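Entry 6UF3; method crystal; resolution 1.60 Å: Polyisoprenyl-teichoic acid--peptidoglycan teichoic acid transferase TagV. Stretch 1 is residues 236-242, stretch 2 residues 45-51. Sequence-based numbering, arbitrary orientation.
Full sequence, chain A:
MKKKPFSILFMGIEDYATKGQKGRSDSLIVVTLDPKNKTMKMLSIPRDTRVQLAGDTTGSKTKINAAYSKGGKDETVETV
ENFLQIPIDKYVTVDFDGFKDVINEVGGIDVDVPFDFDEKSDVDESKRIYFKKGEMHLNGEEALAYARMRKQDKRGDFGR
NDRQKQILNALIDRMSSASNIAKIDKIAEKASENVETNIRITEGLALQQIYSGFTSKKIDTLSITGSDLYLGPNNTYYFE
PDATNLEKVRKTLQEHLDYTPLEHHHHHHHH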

ATOM      1  N   THR A 236     -12.474 -18.278 -13.032  1.00 37.34           N
ATOM      2  CA  THR A 236     -11.619 -17.128 -12.779  1.00 35.42           C
ATOM      3  C   THR A 236     -11.968 -16.525 -11.425  1.00 30.69           C
ATOM      4  O   THR A 236     -13.127 -16.195 -11.168  1.00 31.03           O
ATOM      5  CB  THR A 236     -11.794 -16.081 -13.877  1.00 40.98           C
ATOM      6  OG1 THR A 236     -11.689 -16.710 -15.161  1.00 42.94           O
ATOM      7  CG2 THR A 236     -10.740 -14.989 -13.750  1.00 37.67           C
ATOM      8  N   TYR A 237     -10.965 -16.382 -10.555  1.00 28.03           N
ATOM      9  CA  TYR A 237     -11.223 -15.890  -9.208  1.00 30.95           C
ATOM     10  C   TYR A 237     -11.295 -14.369  -9.184  1.00 31.30           C
ATOM     11  O   TYR A 237     -10.391 -13.684  -9.676  1.00 31.21           O
ATOM     12  CB  TYR A 237     -10.149 -16.361  -8.223  1.00 31.09           C
ATOM     13  CG  TYR A 237     -10.307 -15.706  -6.867  1.00 29.34           C
ATOM     14  CD1 TYR A 237     -11.223 -16.197  -5.948  1.00 34.22           C
ATOM     15  CD2 TYR A 237      -9.559 -14.582  -6.515  1.00 29.65           C
ATOM     16  CE1 TYR A 237     -11.393 -15.604  -4.721  1.00 36.06           C
ATOM     17  CE2 TYR A 237      -9.730 -13.970  -5.279  1.00 25.59           C
ATOM     18  CZ  TYR A 237     -10.653 -14.491  -4.387  1.00 32.20           C
ATOM     19  OH  TYR A 237     -10.837 -13.905  -3.151  1.00 36.89           O
ATOM     20  N   TYR A 238     -12.349 -13.849  -8.560  1.00 24.16           N
ATOM     21  CA  TYR A 238     -12.488 -12.437  -8.250  1.00 24.45           C
ATOM     22  C   TYR A 238     -12.845 -12.272  -6.780  1.00 22.09           C
ATOM     23  O   TYR A 238     -13.446 -13.154  -6.167  1.00 24.04           O
ATOM     24  CB  TYR A 238     -13.583 -11.778  -9.074  1.00 24.67           C
ATOM     25  CG  TYR A 238     -13.282 -11.695 -10.541  1.00 22.01           C
ATOM     26  CD1 TYR A 238     -13.610 -12.738 -11.396  1.00 23.51           C
ATOM     27  CD2 TYR A 238     -12.677 -10.564 -11.074  1.00 23.09           C
ATOM     28  CE1 TYR A 238     -13.340 -12.657 -12.748  1.00 28.79           C
ATOM     29  CE2 TYR A 238     -12.400 -10.477 -12.420  1.00 26.30           C
ATOM     30  CZ  TYR A 238     -12.732 -11.522 -13.248  1.00 28.98           C
ATOM     31  OH  TYR A 238     -12.457 -11.430 -14.592  1.00 32.69           O
ATOM     32  N   PHE A 239     -12.492 -11.120  -6.228  1.00 24.16           N
ATOM     33  CA  PHE A 239     -12.997 -10.704  -4.925  1.00 23.07           C
ATOM     34  C   PHE A 239     -14.088  -9.671  -5.154  1.00 22.19           C
ATOM     35  O   PHE A 239     -13.809  -8.554  -5.606  1.00 23.80           O
ATOM     36  CB  PHE A 239     -11.883 -10.135  -4.053  1.00 22.29           C
ATOM     37  CG  PHE A 239     -12.323  -9.822  -2.649  1.00 23.84           C
ATOM     38  CD1 PHE A 239     -12.751 -10.830  -1.807  1.00 29.20           C
ATOM     39  CD2 PHE A 239     -12.293  -8.522  -2.172  1.00 27.45           C
ATOM     40  CE1 PHE A 239     -13.154 -10.554  -0.506  1.00 33.62           C
ATOM     41  CE2 PHE A 239     -12.694  -8.236  -0.858  1.00 27.47           C
ATOM     42  CZ  PHE A 239     -13.115  -9.254  -0.032  1.00 29.34           C
ATOM     43  N   GLU A 240     -15.336 -10.038  -4.858  1.00 21.51           N
ATOM     44  CA  GLU A 240     -16.448  -9.136  -5.102  1.00 21.52           C
ATOM     45  C   GLU A 240     -16.691  -8.291  -3.860  1.00 22.69           C
ATOM     46  O   GLU A 240     -17.011  -8.850  -2.801  1.00 27.35           O
ATOM     47  CB  GLU A 240     -17.704  -9.910  -5.471  1.00 25.64           C
ATOM     48  CG  GLU A 240     -18.927  -9.037  -5.686  1.00 29.41           C
ATOM     49  CD  GLU A 240     -18.876  -8.196  -6.946  1.00 33.82           C
ATOM     50  OE1 GLU A 240     -17.973  -8.401  -7.793  1.00 29.97           O
ATOM     51  OE2 GLU A 240     -19.756  -7.320  -7.080  1.00 31.61           O
ATOM     52  N   PRO A 241     -16.557  -6.968  -3.940  1.00 20.92           N
ATOM     53  CA  PRO A 241     -16.725  -6.125  -2.750  1.00 23.35           C
ATOM     54  C   PRO A 241     -18.176  -6.050  -2.308  1.00 27.47           C
ATOM     55  O   PRO A 241     -19.092  -5.920  -3.123  1.00 27.38           O
ATOM     56  CB  PRO A 241     -16.218  -4.752  -3.210  1.00 21.53           C
ATOM     57  CG  PRO A 241     -16.362  -4.796  -4.751  1.00 25.32           C
ATOM     58  CD  PRO A 241     -16.057  -6.211  -5.102  1.00 21.03           C
ATOM     59  N   ASP A 242     -18.365  -6.113  -0.993  1.00 23.53           N
ATOM     60  CA  ASP A 242     -19.671  -5.902  -0.390  1.00 26.15           C
ATOM     61  C   ASP A 242     -20.089  -4.437  -0.530  1.00 26.56           C
ATOM     62  O   ASP A 242     -19.365  -3.525  -0.116  1.00 24.70           O
ATOM     63  CB  ASP A 242     -19.613  -6.329   1.075  1.00 26.45           C
ATOM     64  CG  ASP A 242     -20.947  -6.247   1.774  1.00 33.38           C
ATOM     65  OD1 ASP A 242     -21.430  -5.119   2.014  1.00 37.69           O
ATOM     66  OD2 ASP A 242     -21.507  -7.316   2.108  1.00 43.02           O
TER
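Stretch 2 (45-51) IPRDTRV

Stretch 2 lies on stretch 1 as a turn that opens into a short strand, joined to it by a single beta bridge and one salt bridge. The two pieces belong to the same chain but are far apart in sequence. Stretch 1 is extended, a strand from Thr-236 to Pro-241. Stretch 2 first makes a type I beta turn from Pro-46 to Thr-49, closed by a backbone hydrogen bond from Thr-49 N to Pro-46 O (3.1 Å). Thr-49 OG1 donates to the same Pro-46 O at 2.7 Å. The strand begins at Arg-50.

The chains run in the same direction: Tyr-238 faces Asp-48, Phe-239 faces Thr-49 and Glu-240 faces Arg-50. The CA atoms of Phe-239 and Thr-49 are 4.5 Å apart. Phe-239 uses both of its backbone polar atoms here. Phe-239 N donates to Asp-48 O at 2.9 Å, and Phe-239 O accepts from Arg-50 N at 2.9 Å. Both bonds are close to straight. Thr-49 CA also approaches Phe-239 O, at 3.3 Å, in a CA-H...O contact.

Side chains extend the contact beyond the bridge. Phe-239 points toward stretch 2, and its CD2 packs against Pro-46 CG at 3.7 Å. The edge of the Tyr-237 ring meets the Asp-48 carboxylate, with Tyr-237 CE2 3.5 Å from Asp-48 OD2. Arg-50 CD lies over one face of the Tyr-238 ring. The closest pair is Arg-50 CB and Tyr-238 CD2, at 3.9 Å. The CA-to-CB bond of Glu-240 points away from stretch 2, but the end of its side chain comes nearer and forms the salt bridge, with Arg-50 NH1 donating to Glu-240 OE1 at 3.0 Å. Water 1 donates to Arg-50 O at 3.1 Å. Pro-241 CD rests 3.7 Å from Arg-50 O. Together the two stretches bury 470 Å².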

ATOM      1  N   ILE A  45      -6.445  -2.849  -0.599  1.00 17.44           N
ATOM      2  CA  ILE A  45      -7.412  -3.298  -1.596  1.00 20.96           C
ATOM      3  C   ILE A  45      -6.908  -4.604  -2.196  1.00 20.01           C
ATOM      4  O   ILE A  45      -5.850  -4.618  -2.837  1.00 19.62           O
ATOM      5  CB  ILE A  45      -7.630  -2.256  -2.702  1.00 20.47           C
ATOM      6  CG1 ILE A  45      -7.994  -0.887  -2.102  1.00 21.17           C
ATOM      7  CG2 ILE A  45      -8.701  -2.762  -3.659  1.00 18.26           C
ATOM      8  CD1 ILE A  45      -7.893   0.277  -3.116  1.00 25.11           C
ATOM      9  N   PRO A  46      -7.636  -5.716  -2.039  1.00 20.00           N
ATOM     10  CA  PRO A  46      -7.175  -7.000  -2.591  1.00 17.53           C
ATOM     11  C   PRO A  46      -6.944  -6.902  -4.092  1.00 19.79           C
ATOM     12  O   PRO A  46      -7.682  -6.214  -4.798  1.00 19.64           O
ATOM     13  CB  PRO A  46      -8.329  -7.958  -2.263  1.00 24.79           C
ATOM     14  CG  PRO A  46      -8.975  -7.356  -1.045  1.00 24.49           C
ATOM     15  CD  PRO A  46      -8.844  -5.868  -1.201  1.00 21.60           C
ATOM     16  N   ARG A  47      -5.899  -7.594  -4.563  1.00 23.12           N
ATOM     17  CA  ARG A  47      -5.478  -7.469  -5.961  1.00 22.71           C
ATOM     18  C   ARG A  47      -6.552  -7.954  -6.925  1.00 22.08           C
ATOM     19  O   ARG A  47      -6.602  -7.504  -8.078  1.00 19.90           O
ATOM     20  CB  ARG A  47      -4.183  -8.250  -6.194  1.00 26.47           C
ATOM     21  N   ASP A  48      -7.412  -8.868  -6.479  1.00 21.07           N
ATOM     22  CA  ASP A  48      -8.454  -9.444  -7.324  1.00 20.92           C
ATOM     23  C   ASP A  48      -9.793  -8.729  -7.193  1.00 20.99           C
ATOM     24  O   ASP A  48     -10.795  -9.238  -7.699  1.00 23.10           O
ATOM     25  CB  ASP A  48      -8.636 -10.927  -7.005  1.00 25.45           C
ATOM     26  CG  ASP A  48      -7.362 -11.727  -7.195  1.00 33.74           C
ATOM     27  OD1 ASP A  48      -6.903 -11.836  -8.347  1.00 32.77           O
ATOM     28  OD2 ASP A  48      -6.813 -12.242  -6.195  1.00 32.85           O
ATOM     29  N   THR A  49      -9.838  -7.562  -6.547  1.00 22.15           N
ATOM     30  CA  THR A  49     -11.112  -6.873  -6.370  1.00 22.92           C
ATOM     31  C   THR A  49     -11.730  -6.523  -7.722  1.00 21.86           C
ATOM     32  O   THR A  49     -11.098  -5.882  -8.569  1.00 20.30           O
ATOM     33  CB  THR A  49     -10.938  -5.607  -5.525  1.00 22.90           C
ATOM     34  OG1 THR A  49     -10.304  -5.945  -4.292  1.00 20.53           O
ATOM     35  CG2 THR A  49     -12.302  -4.995  -5.203  1.00 22.35           C
ATOM     36  N   ARG A  50     -12.973  -6.956  -7.918  1.00 21.57           N
ATOM     37  CA  ARG A  50     -13.692  -6.766  -9.178  1.00 22.09           C
ATOM     38  C   ARG A  50     -14.237  -5.339  -9.250  1.00 29.24           C
ATOM     39  O   ARG A  50     -15.114  -4.957  -8.467  1.00 26.33           O
ATOM     40  CB  ARG A  50     -14.806  -7.801  -9.293  1.00 21.75           C
ATOM     41  CG  ARG A  50     -15.568  -7.793 -10.625  1.00 23.19           C
ATOM     42  CD  ARG A  50     -16.348  -9.091 -10.763  1.00 25.60           C
ATOM     43  NE  ARG A  50     -17.306  -9.084 -11.877  1.00 27.35           N
ATOM     44  CZ  ARG A  50     -18.604  -8.831 -11.745  1.00 31.90           C
ATOM     45  NH1 ARG A  50     -19.115  -8.563 -10.550  1.00 32.61           N
ATOM     46  NH2 ARG A  50     -19.403  -8.849 -12.805  1.00 30.24           N
ATOM     47  N   VAL A  51     -13.729  -4.544 -10.199  1.00 22.15           N
ATOM     48  CA  VAL A  51     -14.034  -3.119 -10.285  1.00 21.10           C
ATOM     49  C   VAL A  51     -14.138  -2.717 -11.749  1.00 22.83           C
ATOM     50  O   VAL A  51     -13.625  -3.396 -12.643  1.00 23.79           O
ATOM     51  CB  VAL A  51     -12.966  -2.225  -9.607  1.00 22.30           C
ATOM     52  CG1 VAL A  51     -12.810  -2.578  -8.131  1.00 26.14           C
ATOM     53  CG2 VAL A  51     -11.633  -2.335 -10.351  1.00 20.67           C
TER
HETATM   54  O   HOH W   1     -18.103  -5.673  -8.622  1.00 38.27           O